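Local coordinates for protein methionine gamma-lyase (PDB 1E5E) that belongs to the Cys/Met-metabolism family of PLP-dependent enzymes and assembles as four chains, at residues 81-86 against 220-225; 272-277 against 382-387. All blocks are in the same frame, centred on the assembly; numbering follows the deposited sequence. Where two conformers were deposited one is given.

Along the chain the two contacts follow one another without nesting or crossing: 81-86 opens the first, 220-225 closes it, and only then does 272-277 begin the second, which 382-387 completes. Contact 1 closes a loop of 133 intervening residues and puts an outermost strand, 79-83, of the seven-stranded sheet beside strand 220-224. Contact 2 closes a loop of 104 residues that includes strands of the five-stranded sheet, bringing helix 381-396, near the C terminus, against helix 260-279. Their centres lie 34 Å apart and their nearest atoms about 24 Å. Contact 1 thus joins two strands beside bound PPJ, whereas contact 2 joins two helices.

Contact 1 (81-86 against 220-225); sequences VATSSG and GLICGK. With PPJ (N-(hydroxy{3-hydroxy-2-methyl-5-[(phosphonooxy)methyl]pyridin-4-yl}methyl)norvaline), chain C.
Strand 79-83 pairs antiparallel with strand 220-224 at one edge of the seven-stranded sheet, a buried contact that runs into the ligand pocket. Val81 and Ile222 form a hydrogen-bonded pair, each N donating to the other's O, both at 2.9 Å. Thr83 and Gly220 form the next such pair, with Thr83 N 2.8 Å from Gly220 O; between these two pairs Ala82 and Leu221 form a non-hydrogen-bonded pair, Ala82 CB lying 3.9 Å from Leu221 CD2. Branched Val81 and Ile222 suit a strand face covered by helix 226-241 and helix 86-97. This is the large sheet of the PLP-dependent aminotransferase fold, and the turn after strand 79-83 leads into helix 86-97. Thr83 OG1, set between backbone N and carbonyl carbon (chi1 66°), donates to Ser85 O at 2.7 Å and bridges the turn. Gly220 suits this spot because a side chain would run into Thr83 OG1 and Ser85 O; its CA instead lies 3.4 Å from Ser85 O in a CA-H...O contact. Gly86 N, the first of the helix, meets phosphate atom OP1 of PPJ at 2.8 Å, and Tyr56 and Arg58 of the second subunit help complete the site. Ser85 OG caps Gly88 N and also bonds Gly242 O of the second subunit.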
ATOM      1  N   VAL A  81      12.419 -12.070 -15.120  1.00 15.77           N
ATOM      2  CA  VAL A  81      10.975 -11.915 -15.219  1.00 16.18           C
ATOM      3  C   VAL A  81      10.399 -12.178 -13.818  1.00 16.17           C
ATOM      4  O   VAL A  81      10.728 -13.217 -13.245  1.00 15.82           O
ATOM      5  CB  VAL A  81      10.400 -12.922 -16.215  1.00 18.57           C
ATOM      6  CG1 VAL A  81       8.870 -12.893 -16.260  1.00 17.65           C
ATOM      7  CG2 VAL A  81      10.964 -12.691 -17.617  1.00 16.84           C
ATOM      8  N   ALA A  82       9.657 -11.243 -13.260  1.00 13.82           N
ATOM      9  CA  ALA A  82       9.042 -11.442 -11.950  1.00 14.82           C
ATOM     10  C   ALA A  82       7.649 -11.995 -12.090  1.00 13.58           C
ATOM     11  O   ALA A  82       7.056 -11.767 -13.140  1.00 14.90           O
ATOM     12  CB  ALA A  82       8.926 -10.130 -11.126  1.00 10.51           C
ATOM     13  N   THR A  83       7.146 -12.749 -11.135  1.00 14.31           N
ATOM     14  CA  THR A  83       5.827 -13.319 -11.227  1.00 13.99           C
ATOM     15  C   THR A  83       5.149 -13.180  -9.855  1.00 13.94           C
ATOM     16  O   THR A  83       5.758 -12.694  -8.888  1.00 12.87           O
ATOM     17  CB  THR A  83       5.793 -14.816 -11.591  1.00 14.34           C
ATOM     18  OG1 THR A  83       6.387 -15.492 -10.486  1.00 15.79           O
ATOM     19  CG2 THR A  83       6.544 -15.143 -12.882  1.00 13.80           C
ATOM     20  N   SER A  84       3.867 -13.573  -9.845  1.00 13.02           N
ATOM     21  CA  SER A  84       3.110 -13.437  -8.616  1.00 14.94           C
ATOM     22  C   SER A  84       3.204 -14.660  -7.712  1.00 14.78           C
ATOM     23  O   SER A  84       2.490 -14.689  -6.710  1.00 14.74           O
ATOM     24  CB  SER A  84       1.664 -12.957  -8.857  1.00 15.50           C
ATOM     25  OG  SER A  84       0.872 -13.987  -9.389  1.00 18.08           O
ATOM     26  N   SER A  85       4.084 -15.622  -7.955  1.00 13.79           N
ATOM     27  CA  SER A  85       4.360 -16.687  -7.022  1.00 15.49           C
ATOM     28  C   SER A  85       5.518 -17.515  -7.584  1.00 14.83           C
ATOM     29  O   SER A  85       5.766 -17.524  -8.790  1.00 15.32           O
ATOM     30  CB  SER A  85       3.231 -17.651  -6.694  1.00 15.19           C
ATOM     31  OG  SER A  85       2.853 -18.361  -7.858  1.00 18.32           O
ATOM     32  N   GLY A  86       6.228 -18.099  -6.637  1.00 14.12           N
ATOM     33  CA  GLY A  86       7.328 -19.007  -7.028  1.00 16.29           C
ATOM     34  C   GLY A  86       6.739 -20.089  -7.945  1.00 16.73           C
ATOM     35  O   GLY A  86       7.338 -20.382  -8.968  1.00 14.80           O
ATOM     36  N   GLY A 220       7.434 -14.662  -7.387  1.00 15.94           N
ATOM     37  CA  GLY A 220       8.445 -15.528  -8.001  1.00 14.88           C
ATOM     38  C   GLY A 220       9.361 -14.724  -8.935  1.00 15.98           C
ATOM     39  O   GLY A 220       9.063 -13.597  -9.345  1.00 13.38           O
ATOM     40  N   LEU A 221      10.525 -15.301  -9.245  1.00 15.91           N
ATOM     41  CA  LEU A 221      11.460 -14.756 -10.217  1.00 15.39           C
ATOM     42  C   LEU A 221      12.054 -15.811 -11.124  1.00 15.77           C
ATOM     43  O   LEU A 221      12.284 -16.956 -10.763  1.00 14.15           O
ATOM     44  CB  LEU A 221      12.647 -14.047  -9.516  1.00 12.43           C
ATOM     45  CG  LEU A 221      12.256 -12.916  -8.541  1.00 12.90           C
ATOM     46  CD1 LEU A 221      13.234 -12.811  -7.376  1.00 10.81           C
ATOM     47  CD2 LEU A 221      12.081 -11.569  -9.246  1.00 11.10           C
ATOM     48  N   ILE A 222      12.318 -15.425 -12.373  1.00 15.78           N
ATOM     49  CA  ILE A 222      12.877 -16.242 -13.393  1.00 14.53           C
ATOM     50  C   ILE A 222      14.096 -15.528 -13.945  1.00 17.41           C
ATOM     51  O   ILE A 222      13.915 -14.319 -14.171  1.00 17.90           O
ATOM     52  CB  ILE A 222      11.911 -16.473 -14.566  1.00 16.42           C
ATOM     53  CG1 ILE A 222      10.585 -17.067 -14.097  1.00 13.63           C
ATOM     54  CG2 ILE A 222      12.603 -17.375 -15.603  1.00 13.08           C
ATOM     55  CD1 ILE A 222       9.483 -16.966 -15.137  1.00 13.93           C
ATOM     56  N   CYS A 223      15.275 -16.162 -13.949  1.00 14.79           N
ATOM     57  CA  CYS A 223      16.464 -15.414 -14.373  1.00 15.63           C
ATOM     58  C   CYS A 223      17.200 -16.206 -15.473  1.00 16.58           C
ATOM     59  O   CYS A 223      17.350 -17.435 -15.291  1.00 13.41           O
ATOM     60  CB  CYS A 223      17.463 -15.283 -13.217  1.00 16.85           C
ATOM     61  SG  CYS A 223      16.736 -14.602 -11.714  1.00 18.01           S
ATOM     62  N   GLY A 224      17.638 -15.539 -16.517  1.00 15.33           N
ATOM     63  CA  GLY A 224      18.303 -16.304 -17.587  1.00 18.11           C
ATOM     64  C   GLY A 224      18.554 -15.375 -18.781  1.00 17.84           C
ATOM     65  O   GLY A 224      18.625 -14.160 -18.642  1.00 18.14           O
ATOM     66  N   LYS A 225      18.744 -15.978 -19.935  1.00 18.94           N
ATOM     67  CA  LYS A 225      19.032 -15.279 -21.174  1.00 19.68           C
ATOM     68  C   LYS A 225      17.836 -14.438 -21.603  1.00 17.27           C
ATOM     69  O   LYS A 225      16.714 -14.905 -21.534  1.00 17.67           O
ATOM     70  CB  LYS A 225      19.298 -16.257 -22.339  1.00 20.69           C
ATOM     71  CG  LYS A 225      20.470 -17.198 -22.145  1.00 22.59           C
ATOM     72  CD  LYS A 225      21.791 -16.434 -22.212  1.00 25.60           C
ATOM     73  CE  LYS A 225      22.933 -17.443 -21.987  1.00 30.51           C
ATOM     74  NZ  LYS A 225      24.208 -16.658 -21.895  1.00 34.76           N
TER
HETATM   75  N1  PPJ C 405      10.315 -23.267  -4.839  1.00 20.73           N
HETATM   76  C2  PPJ C 405      10.734 -23.570  -3.593  1.00 20.37           C
HETATM   77  C6  PPJ C 405       9.013 -22.944  -5.080  1.00 21.63           C
HETATM   78  C2A PPJ C 405      11.886 -24.311  -3.280  1.00 18.06           C
HETATM   79  C3  PPJ C 405       9.800 -23.349  -2.560  1.00 20.07           C
HETATM   80  O3  PPJ C 405      10.176 -23.777  -1.384  1.00 18.32           O
HETATM   81  C4  PPJ C 405       8.527 -22.814  -2.779  1.00 20.86           C
HETATM   82  C4A PPJ C 405       7.662 -22.642  -1.658  1.00 22.62           C
HETATM   83  C5  PPJ C 405       8.066 -22.654  -4.086  1.00 21.06           C
HETATM   84  N   PPJ C 405       7.758 -23.360  -0.523  1.00 21.88           N
HETATM   85  C5A PPJ C 405       6.862 -21.964  -4.441  1.00 19.42           C
HETATM   86  OP4 PPJ C 405       7.030 -20.696  -4.259  1.00 19.64           O
HETATM   87  P   PPJ C 405       5.672 -19.934  -3.922  1.00 17.93           P
HETATM   88  OP1 PPJ C 405       6.084 -18.396  -3.842  1.00 18.71           O
HETATM   89  OP2 PPJ C 405       5.113 -20.464  -2.566  1.00 18.37           O
HETATM   90  OP3 PPJ C 405       4.580 -20.140  -5.061  1.00 18.41           O
HETATM   91  CA  PPJ C 405       7.005 -23.154   0.594  1.00 22.87           C
HETATM   92  CB  PPJ C 405       5.552 -22.939   0.526  1.00 22.76           C
HETATM   93  C   PPJ C 405       7.353 -24.017   1.678  1.00 21.53           C
HETATM   94  CG  PPJ C 405       4.606 -24.008   0.115  1.00 24.27           C
HETATM   95  CD  PPJ C 405       3.978 -24.558   1.306  1.00 23.92           C
HETATM   96  O   PPJ C 405       8.251 -24.909   1.463  1.00 21.82           O
HETATM   97  OXT PPJ C 405       7.173 -23.653   2.920  1.00 23.08           O

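Contact 2 (272-277 against 382-387); sequences MKVAEY and DELIAD
Ile385 lays its CG2 methyl over one face of the Tyr277 ring, a CH-pi contact in which the methyl carbon stands 3.6 Å from the ring centroid and only 11° off the ring normal. The methyl thus sits over the middle of the ring. Tyr277 has CG anti to its backbone N (chi1 174°), and this is a ring atom that Ile385 CG2 meets at 3.6 Å. Tyrosine suits the place, offering a flat face to a methyl while remaining partly exposed. The other branch of Ile385, on the same side of the ring plane, reaches back toward the helix: CG1 lies 4.0 Å from Tyr277 CB, and CD1 lies 4.0 Å from Lys273 O. A beta-branched residue can serve ring and helix backbone at once.

Beside this pair, Val274 CG2 packs 4.1 Å from Leu384 CB, the two side chains crossing at about a right angle; both are buried, as befits apolar residues. Phe388 of helix 381-396 extends the apolar patch, and Val274 and Ala275 pack on Ile312 of strand 311-316.

The two helix segments run roughly parallel, at 27°, with axes 9.7 Å apart. Asp387 accepts backbone N-H groups of Lys331, Leu332 and Ile333, tying helix 381-396 to the chain after helix 319-328. One turn earlier, Glu383 OE1 is hydrogen-bonded to Thr7 OG1 and Thr10 OG1 of the third subunit. With no hydrogen bond between the segments, the contact probably relies on burying apolar surface and on the close fit of methyl to ring.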
ATOM      1  N   MET A 272      24.369 -21.753  11.747  1.00 20.59           N
ATOM      2  CA  MET A 272      25.503 -22.604  12.145  1.00 21.98           C
ATOM      3  C   MET A 272      25.403 -22.852  13.653  1.00 22.80           C
ATOM      4  O   MET A 272      25.560 -24.017  14.062  1.00 21.96           O
ATOM      5  CB  MET A 272      26.849 -22.008  11.761  1.00 23.18           C
ATOM      6  CG  MET A 272      28.054 -22.883  12.116  1.00 26.10           C
ATOM      7  SD  MET A 272      28.032 -24.525  11.352  1.00 28.67           S
ATOM      8  CE  MET A 272      28.642 -24.216   9.719  1.00 31.06           C
ATOM      9  N   LYS A 273      25.124 -21.838  14.488  1.00 20.45           N
ATOM     10  CA  LYS A 273      25.077 -22.087  15.924  1.00 20.09           C
ATOM     11  C   LYS A 273      23.927 -23.017  16.304  1.00 19.74           C
ATOM     12  O   LYS A 273      24.124 -23.940  17.104  1.00 18.57           O
ATOM     13  CB  LYS A 273      24.922 -20.797  16.756  1.00 20.24           C
ATOM     14  CG  LYS A 273      26.129 -19.886  16.606  1.00 22.24           C
ATOM     15  CD  LYS A 273      25.869 -18.468  17.058  1.00 22.10           C
ATOM     16  CE  LYS A 273      27.170 -17.637  16.915  1.00 22.08           C
ATOM     17  NZ  LYS A 273      26.805 -16.228  17.263  1.00 23.41           N
ATOM     18  N   VAL A 274      22.772 -22.790  15.688  1.00 18.26           N
ATOM     19  CA  VAL A 274      21.613 -23.599  16.006  1.00 18.32           C
ATOM     20  C   VAL A 274      21.797 -25.039  15.533  1.00 19.27           C
ATOM     21  O   VAL A 274      21.439 -25.967  16.289  1.00 20.72           O
ATOM     22  CB  VAL A 274      20.310 -23.011  15.444  1.00 17.08           C
ATOM     23  CG1 VAL A 274      19.163 -23.967  15.649  1.00 15.19           C
ATOM     24  CG2 VAL A 274      20.024 -21.653  16.114  1.00 16.79           C
ATOM     25  N   ALA A 275      22.395 -25.206  14.367  1.00 17.67           N
ATOM     26  CA  ALA A 275      22.556 -26.569  13.861  1.00 20.21           C
ATOM     27  C   ALA A 275      23.507 -27.336  14.775  1.00 21.41           C
ATOM     28  O   ALA A 275      23.215 -28.485  15.064  1.00 21.40           O
ATOM     29  CB  ALA A 275      23.059 -26.587  12.419  1.00 18.07           C
ATOM     30  N   GLU A 276      24.608 -26.737  15.180  1.00 22.61           N
ATOM     31  CA  GLU A 276      25.569 -27.351  16.074  1.00 24.77           C
ATOM     32  C   GLU A 276      24.918 -27.756  17.394  1.00 24.04           C
ATOM     33  O   GLU A 276      25.151 -28.864  17.859  1.00 21.38           O
ATOM     34  CB  GLU A 276      26.756 -26.420  16.398  1.00 26.80           C
ATOM     35  CG  GLU A 276      27.671 -26.224  15.207  0.50 31.40           C
ATOM     36  CD  GLU A 276      28.961 -25.467  15.289  0.50 33.53           C
ATOM     37  OE1 GLU A 276      29.476 -25.069  16.354  0.50 35.85           O
ATOM     38  OE2 GLU A 276      29.618 -25.228  14.240  0.50 35.03           O
ATOM     39  N   TYR A 277      24.022 -26.915  17.933  1.00 22.35           N
ATOM     40  CA  TYR A 277      23.341 -27.271  19.163  1.00 22.34           C
ATOM     41  C   TYR A 277      22.430 -28.468  18.955  1.00 22.44           C
ATOM     42  O   TYR A 277      22.373 -29.364  19.793  1.00 24.08           O
ATOM     43  CB  TYR A 277      22.519 -26.050  19.690  1.00 22.48           C
ATOM     44  CG  TYR A 277      21.700 -26.516  20.888  1.00 21.35           C
ATOM     45  CD1 TYR A 277      22.321 -26.662  22.115  1.00 22.08           C
ATOM     46  CD2 TYR A 277      20.360 -26.787  20.781  1.00 21.48           C
ATOM     47  CE1 TYR A 277      21.613 -27.102  23.222  1.00 21.86           C
ATOM     48  CE2 TYR A 277      19.615 -27.218  21.866  1.00 21.60           C
ATOM     49  CZ  TYR A 277      20.275 -27.377  23.069  1.00 21.49           C
ATOM     50  OH  TYR A 277      19.596 -27.822  24.152  1.00 23.83           O
ATOM     51  N   ASP A 382      21.320 -17.291  21.121  1.00 20.53           N
ATOM     52  CA  ASP A 382      21.128 -17.908  22.432  1.00 21.26           C
ATOM     53  C   ASP A 382      19.654 -18.052  22.798  1.00 22.04           C
ATOM     54  O   ASP A 382      19.241 -19.109  23.268  1.00 21.28           O
ATOM     55  CB  ASP A 382      21.855 -17.131  23.538  1.00 21.64           C
ATOM     56  CG  ASP A 382      23.359 -17.287  23.405  1.00 23.40           C
ATOM     57  OD1 ASP A 382      23.878 -18.294  22.894  1.00 23.85           O
ATOM     58  OD2 ASP A 382      24.115 -16.370  23.749  1.00 25.90           O
ATOM     59  N   GLU A 383      18.832 -17.017  22.507  1.00 21.67           N
ATOM     60  CA  GLU A 383      17.395 -17.223  22.712  1.00 20.73           C
ATOM     61  C   GLU A 383      16.855 -18.329  21.813  1.00 20.08           C
ATOM     62  O   GLU A 383      16.005 -19.096  22.296  1.00 21.94           O
ATOM     63  CB  GLU A 383      16.597 -15.932  22.595  1.00 20.95           C
ATOM     64  CG  GLU A 383      16.771 -15.076  23.851  1.00 20.73           C
ATOM     65  CD  GLU A 383      16.339 -13.637  23.603  1.00 22.43           C
ATOM     66  OE1 GLU A 383      16.525 -13.096  22.487  1.00 22.73           O
ATOM     67  OE2 GLU A 383      15.888 -12.985  24.568  1.00 22.04           O
ATOM     68  N   LEU A 384      17.275 -18.453  20.562  1.00 18.66           N
ATOM     69  CA  LEU A 384      16.789 -19.540  19.723  1.00 18.27           C
ATOM     70  C   LEU A 384      17.182 -20.900  20.333  1.00 18.51           C
ATOM     71  O   LEU A 384      16.415 -21.844  20.387  1.00 18.59           O
ATOM     72  CB  LEU A 384      17.389 -19.426  18.305  1.00 15.77           C
ATOM     73  CG  LEU A 384      16.883 -18.224  17.488  1.00 17.41           C
ATOM     74  CD1 LEU A 384      17.703 -18.039  16.222  1.00 13.69           C
ATOM     75  CD2 LEU A 384      15.403 -18.411  17.145  1.00 14.80           C
ATOM     76  N   ILE A 385      18.438 -21.075  20.702  1.00 18.69           N
ATOM     77  CA  ILE A 385      18.918 -22.339  21.263  1.00 20.25           C
ATOM     78  C   ILE A 385      18.177 -22.612  22.565  1.00 20.24           C
ATOM     79  O   ILE A 385      17.716 -23.745  22.700  1.00 19.97           O
ATOM     80  CB  ILE A 385      20.430 -22.284  21.546  1.00 20.92           C
ATOM     81  CG1 ILE A 385      21.193 -22.350  20.211  1.00 21.30           C
ATOM     82  CG2 ILE A 385      20.828 -23.400  22.516  1.00 20.98           C
ATOM     83  CD1 ILE A 385      22.660 -21.940  20.297  1.00 19.89           C
ATOM     84  N   ALA A 386      17.963 -21.592  23.404  1.00 19.08           N
ATOM     85  CA  ALA A 386      17.158 -21.828  24.610  1.00 21.73           C
ATOM     86  C   ALA A 386      15.735 -22.261  24.297  1.00 22.79           C
ATOM     87  O   ALA A 386      15.160 -23.015  25.102  1.00 21.88           O
ATOM     88  CB  ALA A 386      17.139 -20.607  25.551  1.00 20.19           C
ATOM     89  N   ASP A 387      15.129 -21.830  23.169  1.00 22.41           N
ATOM     90  CA  ASP A 387      13.772 -22.301  22.883  1.00 21.69           C
ATOM     91  C   ASP A 387      13.839 -23.788  22.531  1.00 22.91           C
ATOM     92  O   ASP A 387      12.934 -24.581  22.869  1.00 21.85           O
ATOM     93  CB  ASP A 387      13.178 -21.478  21.734  1.00 22.71           C
ATOM     94  CG  ASP A 387      11.694 -21.629  21.553  1.00 23.23           C
ATOM     95  OD1 ASP A 387      10.992 -21.973  22.535  1.00 23.48           O
ATOM     96  OD2 ASP A 387      11.200 -21.427  20.409  1.00 23.15           O
TER